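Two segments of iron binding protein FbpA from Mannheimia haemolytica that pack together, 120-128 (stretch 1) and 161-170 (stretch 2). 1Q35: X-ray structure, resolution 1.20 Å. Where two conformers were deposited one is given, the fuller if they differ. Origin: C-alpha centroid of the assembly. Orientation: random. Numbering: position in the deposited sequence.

Stretch 1 120-128: DYLDLAKPE
Stretch 2 (161-170) AFLEGLKANL

A short 3-10 turn can dock against an α-helix if the helix offers a gap for the backbone and a side chain to satisfy its carbonyls; residues 120-128 and 161-170 of FbpA illustrate the principle, burying 378 Å² between them. Residues 161-168 are helical, phi/psi near -62/-43 up to Lys167 and -62/-24 at Ala168, whereas stretch 1 enters extended at Asp120 (-124/153) and coils into a 3-10 segment from Tyr121 to Ala125.

Asp120, chi1 t, secures the start of that segment: Asp120 OD1 accepts from Leu122 N at 2.9 Å, and Asp120 N donates to Asp123 OD1, also at 2.9 Å. The CA-to-CB bond of Tyr121 (m, chi2 -83°) runs sideways, and Tyr121 O lies 3.3 Å from Phe162 CE1. Phe162, chi1 t and chi2 73°, brings its ring obliquely against the turn, with CD1 4.0 Å from Leu122 CD2; Leu122 is m,t. The CA-to-CB bond of Asp123 (m) points away from the helix, and Asp123 OD2 forms a salt bridge with Lys126 NZ at 2.6 Å.

Leu124 (m,t) sets CB 4.0 Å from CD1 of Leu166 (t,p). Ala125 (-92/-4) marks the closest register, its CA 4.1 Å from Gly165 CA. Ala125 CB sits 3.6 Å from Phe162 CD1 and 3.4 Å from Phe162 O. The approach depends on glycine: an ideal CB on Gly165 would fall 2.5 Å from Ala125 O, a clash.

Lys126 (-75/148; m,t,t,t) breaks the 3-10 pattern. Asn169 (-95/2, m, chi2 -14°) bridges this break: ND2 donates to Leu124 O at 2.9 Å (163°) and to Lys126 O at 2.8 Å (142°). One water lies 2.7 Å from Ala125 O and 3.0 Å from Asn169 OD1, within hydrogen-bonding reach of both. The CA-to-CB bonds of Lys126, Pro127 (-57/-29, C-gamma exo) and Glu128 (chi1 p) point away.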

# COMPACT_ATOMS: atom_id res chain seq x y z
N ASP A 120 -9.56 -16.82 4.78
CA ASP A 120 -9.72 -15.43 5.21
C ASP A 120 -8.50 -15.04 6.04
O ASP A 120 -7.87 -15.89 6.67
CB ASP A 120 -10.99 -15.36 6.07
CG ASP A 120 -11.51 -13.96 6.28
OD1 ASP A 120 -10.78 -13.09 6.81
OD2 ASP A 120 -12.69 -13.67 5.99
N TYR A 121 -8.17 -13.75 6.06
CA TYR A 121 -7.24 -13.22 7.07
C TYR A 121 -7.53 -13.79 8.46
O TYR A 121 -6.61 -14.15 9.19
CB TYR A 121 -7.31 -11.69 7.14
CG TYR A 121 -7.06 -11.02 5.81
CD1 TYR A 121 -5.77 -10.80 5.35
CD2 TYR A 121 -8.12 -10.66 4.98
CE1 TYR A 121 -5.54 -10.21 4.11
CE2 TYR A 121 -7.90 -10.08 3.75
CZ TYR A 121 -6.61 -9.85 3.32
OH TYR A 121 -6.40 -9.29 2.09
N LEU A 122 -8.81 -13.85 8.81
CA LEU A 122 -9.24 -14.33 10.12
C LEU A 122 -8.72 -15.71 10.47
O LEU A 122 -8.52 -16.02 11.64
CB LEU A 122 -10.77 -14.35 10.20
CG LEU A 122 -11.47 -12.99 10.23
CD1 LEU A 122 -12.95 -13.18 9.98
CD2 LEU A 122 -11.22 -12.28 11.56
N ASP A 123 -8.54 -16.56 9.47
CA ASP A 123 -8.06 -17.92 9.72
C ASP A 123 -6.66 -17.94 10.33
O ASP A 123 -6.34 -18.85 11.08
CB ASP A 123 -8.17 -18.75 8.44
CG ASP A 123 -9.61 -18.98 8.06
OD1 ASP A 123 -9.99 -18.65 6.93
OD2 ASP A 123 -10.46 -19.41 8.85
N LEU A 124 -5.85 -16.92 10.05
CA LEU A 124 -4.50 -16.84 10.60
C LEU A 124 -4.44 -16.68 12.12
O LEU A 124 -3.38 -16.87 12.71
CB LEU A 124 -3.72 -15.70 9.94
CG LEU A 124 -3.49 -15.80 8.43
CD1 LEU A 124 -2.77 -14.56 7.93
CD2 LEU A 124 -2.71 -17.06 8.07
N ALA A 125 -5.57 -16.34 12.74
CA ALA A 125 -5.66 -16.22 14.20
C ALA A 125 -6.10 -17.51 14.89
O ALA A 125 -6.15 -17.57 16.11
CB ALA A 125 -6.61 -15.09 14.57
N LYS A 126 -6.43 -18.54 14.12
CA LYS A 126 -6.91 -19.80 14.69
C LYS A 126 -5.75 -20.58 15.31
O LYS A 126 -4.62 -20.49 14.83
CB LYS A 126 -7.63 -20.63 13.63
CG LYS A 126 -8.94 -20.00 13.17
CD LYS A 126 -9.61 -20.75 12.03
CE LYS A 126 -11.03 -20.25 11.80
NZ LYS A 126 -11.68 -20.84 10.60
N PRO A 127 -6.01 -21.34 16.39
CA PRO A 127 -4.94 -22.01 17.16
C PRO A 127 -4.03 -22.95 16.36
O PRO A 127 -2.87 -23.11 16.71
CB PRO A 127 -5.71 -22.82 18.21
CG PRO A 127 -7.07 -22.28 18.25
CD PRO A 127 -7.34 -21.59 16.96
N GLU A 128 -4.56 -23.55 15.30
CA GLU A 128 -3.79 -24.52 14.53
C GLU A 128 -2.62 -23.90 13.75
O GLU A 128 -1.76 -24.63 13.25
CB GLU A 128 -4.70 -25.30 13.57
CG GLU A 128 -5.52 -24.44 12.63
CD GLU A 128 -6.98 -24.32 13.06
OE1 GLU A 128 -7.24 -24.11 14.27
OE2 GLU A 128 -7.86 -24.45 12.19
N ALA A 161 -9.84 -9.56 19.10
CA ALA A 161 -9.67 -10.99 19.29
C ALA A 161 -8.84 -11.59 18.15
O ALA A 161 -7.98 -12.44 18.39
CB ALA A 161 -11.01 -11.69 19.39
N PHE A 162 -9.08 -11.13 16.92
CA PHE A 162 -8.26 -11.52 15.79
C PHE A 162 -6.79 -11.15 16.01
O PHE A 162 -5.91 -11.99 15.81
CB PHE A 162 -8.79 -10.89 14.49
CG PHE A 162 -7.78 -10.90 13.38
CD1 PHE A 162 -7.45 -12.08 12.73
CD2 PHE A 162 -7.14 -9.73 13.01
CE1 PHE A 162 -6.51 -12.08 11.72
CE2 PHE A 162 -6.18 -9.74 12.00
CZ PHE A 162 -5.88 -10.91 11.35
N LEU A 163 -6.53 -9.92 16.43
CA LEU A 163 -5.15 -9.49 16.65
C LEU A 163 -4.47 -10.29 17.76
O LEU A 163 -3.28 -10.57 17.66
CB LEU A 163 -5.09 -8.00 16.97
CG LEU A 163 -5.44 -7.08 15.80
CD1 LEU A 163 -5.55 -5.65 16.26
CD2 LEU A 163 -4.41 -7.18 14.68
N GLU A 164 -5.21 -10.68 18.79
CA GLU A 164 -4.65 -11.48 19.87
C GLU A 164 -4.26 -12.86 19.36
O GLU A 164 -3.19 -13.38 19.70
CB GLU A 164 -5.63 -11.58 21.04
CG GLU A 164 -5.90 -10.27 21.76
CD GLU A 164 -4.94 -9.98 22.89
OE1 GLU A 164 -5.36 -9.29 23.84
OE2 GLU A 164 -3.78 -10.42 22.83
N GLY A 165 -5.11 -13.45 18.53
CA GLY A 165 -4.82 -14.76 17.97
C GLY A 165 -3.67 -14.74 16.98
O GLY A 165 -2.82 -15.63 16.97
N LEU A 166 -3.66 -13.71 16.13
CA LEU A 166 -2.58 -13.52 15.17
C LEU A 166 -1.24 -13.36 15.91
O LEU A 166 -0.26 -14.02 15.58
CB LEU A 166 -2.87 -12.30 14.29
CG LEU A 166 -1.82 -12.00 13.22
CD1 LEU A 166 -1.70 -13.15 12.21
CD2 LEU A 166 -2.16 -10.70 12.51
N LYS A 167 -1.22 -12.50 16.92
CA LYS A 167 -0.03 -12.32 17.75
C LYS A 167 0.42 -13.64 18.38
O LYS A 167 1.60 -13.98 18.35
CB LYS A 167 -0.30 -11.29 18.85
CG LYS A 167 0.92 -11.04 19.74
CD LYS A 167 0.57 -10.24 20.98
CE LYS A 167 1.79 -10.08 21.87
NZ LYS A 167 1.48 -9.33 23.11
N ALA A 168 -0.53 -14.40 18.91
CA ALA A 168 -0.21 -15.68 19.55
C ALA A 168 0.42 -16.67 18.59
O ALA A 168 1.14 -17.59 19.01
CB ALA A 168 -1.46 -16.27 20.16
N ASN A 169 0.15 -16.51 17.29
CA ASN A 169 0.61 -17.44 16.27
C ASN A 169 1.91 -17.05 15.57
O ASN A 169 2.38 -17.76 14.69
CB ASN A 169 -0.49 -17.65 15.22
CG ASN A 169 -1.66 -18.45 15.75
OD1 ASN A 169 -1.57 -19.09 16.81
ND2 ASN A 169 -2.76 -18.45 15.01
N LEU A 170 2.52 -15.94 15.98
CA LEU A 170 3.73 -15.47 15.33
C LEU A 170 4.91 -16.40 15.62
O LEU A 170 5.09 -16.86 16.76
CB LEU A 170 4.08 -14.04 15.74
CG LEU A 170 3.03 -12.99 15.37
CD1 LEU A 170 3.50 -11.62 15.79
CD2 LEU A 170 2.69 -13.00 13.88
O HOH W 1 -4.28 -18.27 17.86